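Local coordinates for protein MxaA (Stigmatella aurantiaca, PDB 4W4T) that contributes, through this C-terminal piece, the terminal NADPH-binding reductase domain of the myxalamid PKS-NRPS line, a Rossmann fold that probably releases the carrier-bound product by reduction, at residues A[136-147]-A[175-186]. Sequence-based numbering, arbitrary orientation.
Sequences FQRLSEEIDAIY and RLATRTRIKPLH. With ACT (acetate ion), chain C.
F136 lays one ring face against L176, its CD1 4.2 Å from the F136 ring centroid, while the rim of the same ring lies over a face of the R179 guanidinium, the two planes 67° apart. R179 NH1 donates to an acetate ion and to a water that also reaches Q137 OE1. L139 adds CD2 to the L176 methyls. At S140 the side chain points at the turn 179-181, and OG bonds back to Q137 O at 2.6 Å. S140 O accepts from K183 NZ at 2.9 Å; NZ, brought round by the bend at the end of its chain (chi4 60°), also donates to L176 O and R181 O. E141 O takes both NE and NH2 of R181, each 3.0 Å away, from above its carbonyl plane. The I143 side chain crosses the aliphatic part of K183. D144 OD1 closes a salt bridge to R181, 2.7 Å from NH2, with NH1 on the same oxygen; R56 is its second cationic partner. The strands then pair in parallel: I146 N bonds to P184 O and H186 N to I146 O (2.7 Å), while I146 packs CD1 on A177 and CG2 on L185. On the opposite sheet face H186 CD2 lies 3.5 Å from Y147 CZ, the rings inclined at 42°; Y147 OH goes to S298 and H186 ND1 to T240. The contact thus ties the beta-alpha-beta unit 145-148, 159-177, 185-188 together just before N149 of the NADPH site; the buried K183 ammonium, and R181 paired with the D144 carboxylate, probably balance partial negative charge at both helix C-termini.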
# COMPACT_ATOMS: atom_id res chain seq x y z
N PHE A 136 33.94 -7.66 13.35
CA PHE A 136 34.14 -7.51 11.91
C PHE A 136 35.57 -7.94 11.53
O PHE A 136 35.78 -8.63 10.52
CB PHE A 136 33.86 -6.07 11.47
CG PHE A 136 33.81 -5.88 9.97
CD1 PHE A 136 32.67 -6.20 9.25
CD2 PHE A 136 34.90 -5.35 9.29
CE1 PHE A 136 32.62 -6.01 7.88
CE2 PHE A 136 34.87 -5.17 7.91
CZ PHE A 136 33.72 -5.51 7.20
N GLN A 137 36.53 -7.56 12.35
CA GLN A 137 37.91 -7.97 12.12
C GLN A 137 38.03 -9.49 12.19
O GLN A 137 38.72 -10.10 11.38
CB GLN A 137 38.86 -7.30 13.14
CG GLN A 137 40.27 -7.85 13.05
CD GLN A 137 40.94 -7.59 11.71
OE1 GLN A 137 40.67 -6.60 11.04
NE2 GLN A 137 41.84 -8.50 11.31
N ARG A 138 37.35 -10.09 13.15
CA ARG A 138 37.40 -11.56 13.28
C ARG A 138 36.78 -12.24 12.06
O ARG A 138 37.33 -13.19 11.51
CB ARG A 138 36.68 -12.01 14.55
CG ARG A 138 36.74 -13.51 14.79
CD ARG A 138 36.30 -13.86 16.22
NE ARG A 138 34.88 -13.63 16.46
CZ ARG A 138 34.38 -12.59 17.15
NH1 ARG A 138 35.18 -11.67 17.68
NH2 ARG A 138 33.06 -12.49 17.31
N LEU A 139 35.63 -11.73 11.63
CA LEU A 139 34.96 -12.30 10.46
C LEU A 139 35.87 -12.15 9.23
O LEU A 139 35.93 -13.04 8.38
CB LEU A 139 33.61 -11.62 10.23
CG LEU A 139 32.64 -12.29 9.25
CD1 LEU A 139 32.18 -13.62 9.81
CD2 LEU A 139 31.45 -11.38 8.96
N SER A 140 36.60 -11.04 9.16
CA SER A 140 37.50 -10.76 8.05
C SER A 140 38.69 -11.72 8.01
O SER A 140 39.39 -11.79 7.00
CB SER A 140 38.02 -9.33 8.11
OG SER A 140 39.18 -9.24 8.95
N GLU A 141 38.94 -12.41 9.12
CA GLU A 141 40.02 -13.40 9.19
C GLU A 141 39.51 -14.80 8.85
O GLU A 141 40.26 -15.64 8.34
CB GLU A 141 40.66 -13.40 10.58
CG GLU A 141 41.40 -12.12 10.93
CD GLU A 141 41.61 -11.95 12.43
OE1 GLU A 141 41.16 -12.83 13.21
OE2 GLU A 141 42.20 -10.92 12.82
N GLU A 142 38.24 -15.04 9.15
CA GLU A 142 37.70 -16.40 9.11
C GLU A 142 37.12 -16.82 7.75
O GLU A 142 37.25 -17.99 7.35
CB GLU A 142 36.65 -16.53 10.21
CG GLU A 142 37.26 -16.39 11.61
CD GLU A 142 36.34 -16.81 12.74
OE1 GLU A 142 35.11 -16.92 12.52
OE2 GLU A 142 36.84 -17.05 13.86
N ILE A 143 36.54 -15.88 7.03
CA ILE A 143 35.77 -16.20 5.82
C ILE A 143 36.60 -16.34 4.56
O ILE A 143 37.42 -15.47 4.25
CB ILE A 143 34.69 -15.13 5.55
CG1 ILE A 143 33.75 -15.03 6.74
CG2 ILE A 143 33.92 -15.45 4.23
CD1 ILE A 143 33.07 -16.33 7.10
N ASP A 144 36.40 -17.43 3.81
CA ASP A 144 37.16 -17.62 2.58
C ASP A 144 36.43 -17.04 1.37
O ASP A 144 37.06 -16.52 0.45
CB ASP A 144 37.44 -19.12 2.33
CG ASP A 144 38.50 -19.69 3.28
OD1 ASP A 144 39.25 -18.92 3.92
OD2 ASP A 144 38.60 -20.93 3.37
N ALA A 145 35.11 -17.14 1.37
CA ALA A 145 34.33 -16.66 0.24
C ALA A 145 32.93 -16.21 0.68
O ALA A 145 32.42 -16.60 1.74
CB ALA A 145 34.24 -17.75 -0.84
N ILE A 146 32.32 -15.36 -0.13
CA ILE A 146 31.04 -14.75 0.21
C ILE A 146 29.99 -14.97 -0.87
O ILE A 146 30.24 -14.70 -2.05
CB ILE A 146 31.19 -13.22 0.43
CG1 ILE A 146 32.18 -12.95 1.57
CG2 ILE A 146 29.82 -12.60 0.76
CD1 ILE A 146 32.86 -11.60 1.47
N TYR A 147 28.83 -15.47 -0.47
CA TYR A 147 27.65 -15.50 -1.33
C TYR A 147 26.70 -14.43 -0.82
O TYR A 147 26.08 -14.60 0.23
CB TYR A 147 26.99 -16.88 -1.34
CG TYR A 147 27.82 -17.95 -2.04
CD1 TYR A 147 29.00 -18.42 -1.48
CD2 TYR A 147 27.42 -18.50 -3.26
CE1 TYR A 147 29.77 -19.40 -2.10
CE2 TYR A 147 28.18 -19.48 -3.89
CZ TYR A 147 29.36 -19.91 -3.31
OH TYR A 147 30.12 -20.89 -3.92
N ARG A 175 33.57 -4.32 1.60
CA ARG A 175 34.54 -3.98 2.64
C ARG A 175 35.12 -5.24 3.30
O ARG A 175 36.32 -5.37 3.48
CB ARG A 175 33.88 -3.10 3.69
CG ARG A 175 34.84 -2.35 4.56
CD ARG A 175 34.13 -1.49 5.61
NE ARG A 175 33.17 -0.53 5.04
CZ ARG A 175 33.52 0.58 4.40
NH1 ARG A 175 34.80 0.89 4.20
NH2 ARG A 175 32.58 1.39 3.94
N LEU A 176 34.24 -6.16 3.67
CA LEU A 176 34.67 -7.42 4.28
C LEU A 176 35.50 -8.25 3.31
O LEU A 176 36.51 -8.87 3.69
CB LEU A 176 33.44 -8.21 4.75
CG LEU A 176 33.70 -9.58 5.38
CD1 LEU A 176 34.40 -9.43 6.73
CD2 LEU A 176 32.42 -10.38 5.51
N ALA A 177 35.10 -8.24 2.04
CA ALA A 177 35.79 -9.02 1.02
C ALA A 177 37.20 -8.50 0.75
O ALA A 177 38.02 -9.20 0.17
CB ALA A 177 34.97 -9.03 -0.27
N THR A 178 37.48 -7.26 1.17
CA THR A 178 38.80 -6.69 0.96
C THR A 178 39.53 -6.41 2.27
O THR A 178 40.60 -5.81 2.26
CB THR A 178 38.73 -5.37 0.15
OG1 THR A 178 37.83 -4.45 0.81
CG2 THR A 178 38.25 -5.63 -1.27
N ARG A 179 38.97 -6.85 3.39
CA ARG A 179 39.57 -6.61 4.71
C ARG A 179 40.42 -7.80 5.14
O ARG A 179 39.93 -8.93 5.17
CB ARG A 179 38.48 -6.33 5.75
CG ARG A 179 39.01 -6.02 7.17
CD ARG A 179 39.68 -4.65 7.23
NE ARG A 179 38.80 -3.59 6.73
CZ ARG A 179 37.97 -2.86 7.48
NH1 ARG A 179 37.86 -3.05 8.79
NH2 ARG A 179 37.23 -1.94 6.89
N THR A 180 41.66 -7.53 5.51
CA THR A 180 42.57 -8.55 6.02
C THR A 180 43.09 -9.42 4.89
O THR A 180 44.28 -9.41 4.58
CB THR A 180 41.88 -9.44 7.07
OG1 THR A 180 41.36 -8.62 8.13
CG2 THR A 180 42.87 -10.44 7.65
N ARG A 181 42.19 -10.18 4.28
CA ARG A 181 42.55 -11.06 3.17
C ARG A 181 41.41 -11.15 2.16
O ARG A 181 40.23 -11.10 2.53
CB ARG A 181 42.92 -12.44 3.67
CG ARG A 181 41.84 -13.17 4.46
CD ARG A 181 42.44 -14.48 4.97
NE ARG A 181 41.50 -15.36 5.64
CZ ARG A 181 40.79 -16.29 5.02
NH1 ARG A 181 40.91 -16.44 3.71
NH2 ARG A 181 39.98 -17.08 5.71
N ILE A 182 41.78 -11.27 0.90
CA ILE A 182 40.84 -11.25 -0.22
C ILE A 182 39.85 -12.40 -0.19
O ILE A 182 40.23 -13.56 0.02
CB ILE A 182 41.58 -11.25 -1.57
CG1 ILE A 182 42.49 -10.03 -1.66
CG2 ILE A 182 40.59 -11.29 -2.75
CD1 ILE A 182 41.80 -8.74 -1.26
N LYS A 183 38.58 -12.08 -0.40
CA LYS A 183 37.52 -13.07 -0.41
C LYS A 183 36.70 -12.96 -1.69
O LYS A 183 36.04 -11.94 -1.92
CB LYS A 183 36.62 -12.91 0.82
CG LYS A 183 37.37 -12.83 2.14
CD LYS A 183 36.44 -12.56 3.30
CE LYS A 183 37.23 -12.24 4.61
NZ LYS A 183 38.11 -11.05 4.46
N PRO A 184 36.72 -14.00 -2.52
CA PRO A 184 35.85 -13.97 -3.70
C PRO A 184 34.39 -13.76 -3.32
O PRO A 184 33.91 -14.23 -2.27
CB PRO A 184 36.07 -15.35 -4.34
CG PRO A 184 37.48 -15.70 -3.95
CD PRO A 184 37.62 -15.17 -2.53
N LEU A 185 33.70 -13.04 -4.19
CA LEU A 185 32.33 -12.65 -3.94
C LEU A 185 31.40 -13.14 -5.04
O LEU A 185 31.59 -12.82 -6.21
CB LEU A 185 32.23 -11.13 -3.83
CG LEU A 185 30.79 -10.62 -3.88
CD1 LEU A 185 30.04 -11.04 -2.62
CD2 LEU A 185 30.79 -9.12 -4.07
N HIS A 186 30.43 -13.95 -4.67
CA HIS A 186 29.42 -14.38 -5.63
C HIS A 186 28.17 -13.57 -5.34
O HIS A 186 27.49 -13.79 -4.34
CB HIS A 186 29.21 -15.88 -5.54
CG HIS A 186 30.50 -16.63 -5.62
ND1 HIS A 186 31.23 -16.70 -6.78
CD2 HIS A 186 31.25 -17.24 -4.67
CE1 HIS A 186 32.36 -17.35 -6.55
NE2 HIS A 186 32.39 -17.70 -5.28
C ACT C . 35.63 -0.01 9.76
O ACT C . 34.85 0.68 10.49
OXT ACT C . 36.38 -0.93 10.23
CH3 ACT C . 35.69 0.27 8.28
O HOH W 1 39.33 -4.26 10.90
O HOH W 2 42.82 -6.01 9.11
O HOH W 3 39.70 -16.40 -0.23